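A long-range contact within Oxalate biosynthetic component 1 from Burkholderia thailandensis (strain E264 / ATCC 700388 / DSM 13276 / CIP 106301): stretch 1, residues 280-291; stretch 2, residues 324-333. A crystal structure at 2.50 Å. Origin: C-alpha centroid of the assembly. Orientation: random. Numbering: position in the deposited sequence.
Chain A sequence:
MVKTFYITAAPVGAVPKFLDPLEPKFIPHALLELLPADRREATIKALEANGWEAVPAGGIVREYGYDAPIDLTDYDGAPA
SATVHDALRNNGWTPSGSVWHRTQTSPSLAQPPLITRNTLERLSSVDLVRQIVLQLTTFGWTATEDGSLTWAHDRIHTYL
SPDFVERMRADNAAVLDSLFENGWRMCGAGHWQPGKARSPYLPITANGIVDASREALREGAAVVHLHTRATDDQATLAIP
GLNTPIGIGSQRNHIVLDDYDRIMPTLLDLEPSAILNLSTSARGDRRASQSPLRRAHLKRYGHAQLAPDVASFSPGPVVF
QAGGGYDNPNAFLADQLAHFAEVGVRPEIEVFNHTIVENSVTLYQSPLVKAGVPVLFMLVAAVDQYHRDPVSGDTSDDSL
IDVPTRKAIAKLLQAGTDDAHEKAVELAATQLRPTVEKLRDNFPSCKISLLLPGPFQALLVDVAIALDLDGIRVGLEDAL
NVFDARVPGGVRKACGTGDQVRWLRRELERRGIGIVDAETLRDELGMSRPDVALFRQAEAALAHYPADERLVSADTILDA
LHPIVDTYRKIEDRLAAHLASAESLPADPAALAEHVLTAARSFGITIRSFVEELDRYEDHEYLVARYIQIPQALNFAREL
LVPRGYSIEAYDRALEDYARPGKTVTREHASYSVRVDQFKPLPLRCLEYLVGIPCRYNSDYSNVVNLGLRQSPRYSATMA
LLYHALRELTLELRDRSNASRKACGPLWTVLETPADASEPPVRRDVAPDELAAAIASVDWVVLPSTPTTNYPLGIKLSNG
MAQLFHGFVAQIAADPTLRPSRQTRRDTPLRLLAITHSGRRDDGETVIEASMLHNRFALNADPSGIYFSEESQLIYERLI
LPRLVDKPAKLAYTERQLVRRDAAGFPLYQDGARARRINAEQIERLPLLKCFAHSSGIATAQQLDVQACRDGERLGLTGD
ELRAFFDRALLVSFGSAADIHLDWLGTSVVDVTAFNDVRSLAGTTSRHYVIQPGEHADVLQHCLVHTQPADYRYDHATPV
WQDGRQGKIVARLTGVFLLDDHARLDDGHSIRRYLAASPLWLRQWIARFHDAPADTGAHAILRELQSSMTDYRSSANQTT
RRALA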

# COMPACT_ATOMS: atom_id res chain seq x y z
N THR A 280 -7.85 16.09 18.74
CA THR A 280 -7.58 16.67 20.06
C THR A 280 -8.91 16.97 20.74
O THR A 280 -8.95 17.59 21.80
CB THR A 280 -6.74 17.96 19.96
OG1 THR A 280 -7.47 18.96 19.25
CG2 THR A 280 -5.43 17.69 19.24
N SER A 281 -9.98 16.50 20.12
CA SER A 281 -11.34 16.77 20.57
C SER A 281 -11.60 16.28 22.00
O SER A 281 -11.12 15.23 22.41
CB SER A 281 -12.34 16.11 19.62
OG SER A 281 -13.66 16.16 20.13
N ALA A 282 -12.36 17.07 22.74
CA ALA A 282 -12.78 16.69 24.09
C ALA A 282 -14.28 16.39 24.10
O ALA A 282 -14.93 16.46 25.15
CB ALA A 282 -12.44 17.78 25.09
N ARG A 283 -14.82 16.05 22.94
CA ARG A 283 -16.23 15.67 22.80
C ARG A 283 -16.54 14.43 23.63
O ARG A 283 -15.85 13.42 23.52
CB ARG A 283 -16.58 15.44 21.33
CG ARG A 283 -18.05 15.17 21.06
CD ARG A 283 -18.29 14.95 19.57
NE ARG A 283 -19.70 14.91 19.22
CZ ARG A 283 -20.16 14.85 17.97
NH1 ARG A 283 -21.46 14.82 17.74
NH2 ARG A 283 -19.30 14.82 16.95
N GLY A 284 -17.58 14.51 24.45
CA GLY A 284 -17.95 13.42 25.32
C GLY A 284 -17.43 13.62 26.73
O GLY A 284 -17.75 12.87 27.64
N ASP A 285 -16.61 14.66 26.90
CA ASP A 285 -16.03 14.99 28.20
C ASP A 285 -15.63 16.46 28.23
O ASP A 285 -14.45 16.80 28.19
CB ASP A 285 -14.81 14.09 28.48
CG ASP A 285 -14.30 14.23 29.90
OD1 ASP A 285 -15.06 14.72 30.76
OD2 ASP A 285 -13.14 13.85 30.15
N ARG A 286 -16.63 17.33 28.32
CA ARG A 286 -16.44 18.77 28.24
C ARG A 286 -15.65 19.35 29.42
O ARG A 286 -15.04 20.41 29.30
CB ARG A 286 -17.80 19.47 28.14
CG ARG A 286 -18.72 19.18 29.31
CD ARG A 286 -20.03 19.94 29.21
NE ARG A 286 -20.98 19.52 30.23
CZ ARG A 286 -21.09 20.08 31.43
NH1 ARG A 286 -20.31 21.11 31.76
NH2 ARG A 286 -21.98 19.62 32.30
N ARG A 287 -15.67 18.65 30.55
CA ARG A 287 -15.00 19.13 31.75
C ARG A 287 -13.47 19.05 31.63
O ARG A 287 -12.75 19.56 32.49
CB ARG A 287 -15.47 18.34 32.97
N ALA A 288 -12.99 18.42 30.57
CA ALA A 288 -11.56 18.29 30.33
C ALA A 288 -11.11 19.16 29.17
O ALA A 288 -10.13 18.84 28.49
CB ALA A 288 -11.20 16.83 30.07
N SER A 289 -11.81 20.27 28.95
CA SER A 289 -11.56 21.13 27.79
C SER A 289 -10.19 21.81 27.84
O SER A 289 -9.61 22.12 26.80
CB SER A 289 -12.65 22.20 27.68
OG SER A 289 -13.89 21.64 27.29
N GLN A 290 -9.67 22.03 29.05
CA GLN A 290 -8.38 22.69 29.21
C GLN A 290 -7.29 21.72 29.67
O GLN A 290 -6.21 22.14 30.07
CB GLN A 290 -8.49 23.85 30.19
CG GLN A 290 -9.50 24.91 29.80
CD GLN A 290 -9.46 26.12 30.70
OE1 GLN A 290 -8.43 26.43 31.30
NE2 GLN A 290 -10.59 26.81 30.82
N SER A 291 -7.59 20.43 29.61
CA SER A 291 -6.64 19.41 30.05
C SER A 291 -5.47 19.26 29.08
O SER A 291 -5.66 19.23 27.87
CB SER A 291 -7.35 18.06 30.21
OG SER A 291 -6.41 17.03 30.45
N GLY A 324 -23.86 17.70 23.74
CA GLY A 324 -22.43 17.48 23.86
C GLY A 324 -21.65 18.64 23.29
O GLY A 324 -22.21 19.68 22.94
N GLY A 325 -20.34 18.46 23.18
CA GLY A 325 -19.46 19.50 22.70
C GLY A 325 -18.37 19.81 23.70
O GLY A 325 -18.27 19.17 24.74
N TYR A 326 -17.54 20.80 23.38
CA TYR A 326 -16.41 21.14 24.22
C TYR A 326 -15.98 22.58 23.96
O TYR A 326 -16.24 23.13 22.89
CB TYR A 326 -15.24 20.18 23.97
CG TYR A 326 -14.89 19.98 22.51
CD1 TYR A 326 -15.62 19.09 21.72
CD2 TYR A 326 -13.84 20.67 21.92
CE1 TYR A 326 -15.30 18.91 20.38
CE2 TYR A 326 -13.52 20.48 20.59
CZ TYR A 326 -14.25 19.60 19.82
OH TYR A 326 -13.94 19.41 18.50
N ASP A 327 -15.34 23.19 24.95
CA ASP A 327 -14.89 24.56 24.83
C ASP A 327 -13.41 24.61 24.44
O ASP A 327 -12.67 23.66 24.68
CB ASP A 327 -15.12 25.32 26.14
CG ASP A 327 -14.88 26.81 26.00
OD1 ASP A 327 -15.24 27.37 24.94
OD2 ASP A 327 -14.35 27.42 26.95
N ASN A 328 -13.00 25.70 23.82
CA ASN A 328 -11.60 25.90 23.47
C ASN A 328 -11.12 27.29 23.87
O ASN A 328 -11.02 28.19 23.03
CB ASN A 328 -11.38 25.68 21.97
CG ASN A 328 -11.81 24.29 21.51
OD1 ASN A 328 -11.08 23.31 21.67
ND2 ASN A 328 -13.00 24.21 20.92
N PRO A 329 -10.82 27.48 25.17
CA PRO A 329 -10.35 28.77 25.68
C PRO A 329 -9.05 29.22 25.01
O PRO A 329 -8.28 28.39 24.54
CB PRO A 329 -10.12 28.49 27.17
CG PRO A 329 -11.00 27.34 27.48
CD PRO A 329 -10.98 26.49 26.24
N ASN A 330 -8.83 30.53 24.97
CA ASN A 330 -7.73 31.12 24.22
C ASN A 330 -6.34 30.74 24.74
O ASN A 330 -5.45 30.43 23.95
CB ASN A 330 -7.88 32.64 24.18
CG ASN A 330 -9.10 33.08 23.40
OD1 ASN A 330 -9.42 32.51 22.35
ND2 ASN A 330 -9.79 34.10 23.90
N ALA A 331 -6.16 30.77 26.06
CA ALA A 331 -4.87 30.41 26.65
C ALA A 331 -4.55 28.95 26.37
O ALA A 331 -3.39 28.59 26.13
CB ALA A 331 -4.87 30.66 28.14
N PHE A 332 -5.57 28.11 26.41
CA PHE A 332 -5.42 26.69 26.10
C PHE A 332 -4.95 26.51 24.66
O PHE A 332 -3.98 25.81 24.40
CB PHE A 332 -6.73 25.94 26.32
CG PHE A 332 -6.78 24.60 25.65
CD1 PHE A 332 -6.03 23.54 26.14
CD2 PHE A 332 -7.57 24.40 24.53
CE1 PHE A 332 -6.07 22.31 25.52
CE2 PHE A 332 -7.61 23.17 23.91
CZ PHE A 332 -6.87 22.12 24.40
N LEU A 333 -5.67 27.15 23.74
CA LEU A 333 -5.33 27.09 22.32
C LEU A 333 -3.92 27.61 22.04
O LEU A 333 -3.23 27.12 21.15
CB LEU A 333 -6.35 27.88 21.50
CG LEU A 333 -7.74 27.24 21.46
CD1 LEU A 333 -8.70 28.12 20.69
CD2 LEU A 333 -7.66 25.86 20.84

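The two stretches meet along a contact that buries 525 Å² in total, and most of it is packing around two aromatic rings, Tyr326 and Phe332, with a single hydrogen bond across the interface.

That hydrogen bond runs from the backbone N of Asp327 to OG of Ser289 (3.2 Å, with an N-H...acceptor angle of 155°). The hydroxyl is held in place from its own side, since Ser289 OG donates to O of Arg286 at 2.6 Å. Ser289, in the m rotamer and with its CA-to-CB bond directed toward the other stretch, accepts from one backbone and donates to another. A small hydroxyl side chain suits this buried position, where it serves the amide that follows the short strand 325-326.

The packing is dominated by Tyr326, which has the largest area covered by the opposing stretch. Its CA-to-CB bond points toward stretch 1, and the p rotamer lays the ring along the backbone of Ser281 to Arg283. Ala282 N and Ser281 CA lie over one face, while Arg283 N approaches CD1 of Tyr326 to 3.4 Å. This amide does not depend on the ring for a partner, because Arg283 N donates to OG of Ser281 (3.0 Å); the same OG also lies 3.2 Å from CE1 of Tyr326. The methyl group of Ala282 adds an apolar contact, its CB 3.9 Å from CB of Tyr326, and its small size is compatible with the close approach of the ring. The type II turn from Ala282 to Asp285, closed by Asp285 N to O of Ala282 (3.0 Å), places Gly284 at phi/psi angles that call for glycine.

Beside the tyrosine, the backbone of Gly325 gives a close contact, its O lying 3.4 Å from CB of Arg286. The long side chain of Arg286 then leads away from stretch 2, so that its aliphatic base makes the contact.

At the other end, Phe332 projects from the first turn of the helix toward the type I turn from Ala288 to Ser291. O of Ser289 sits over one face of the Phe332 ring, 3.6 Å from CZ of Phe332, and CA of Gln290 lies 4.0 Å from CD1 of Phe332. Against stretch 1 the buried ring therefore packs largely on backbone. Pro329, at the N-cap position, is met by the extended side chain of the exposed Gln290, with NE2 3.4 Å from CG of the proline, a van der Waals contact.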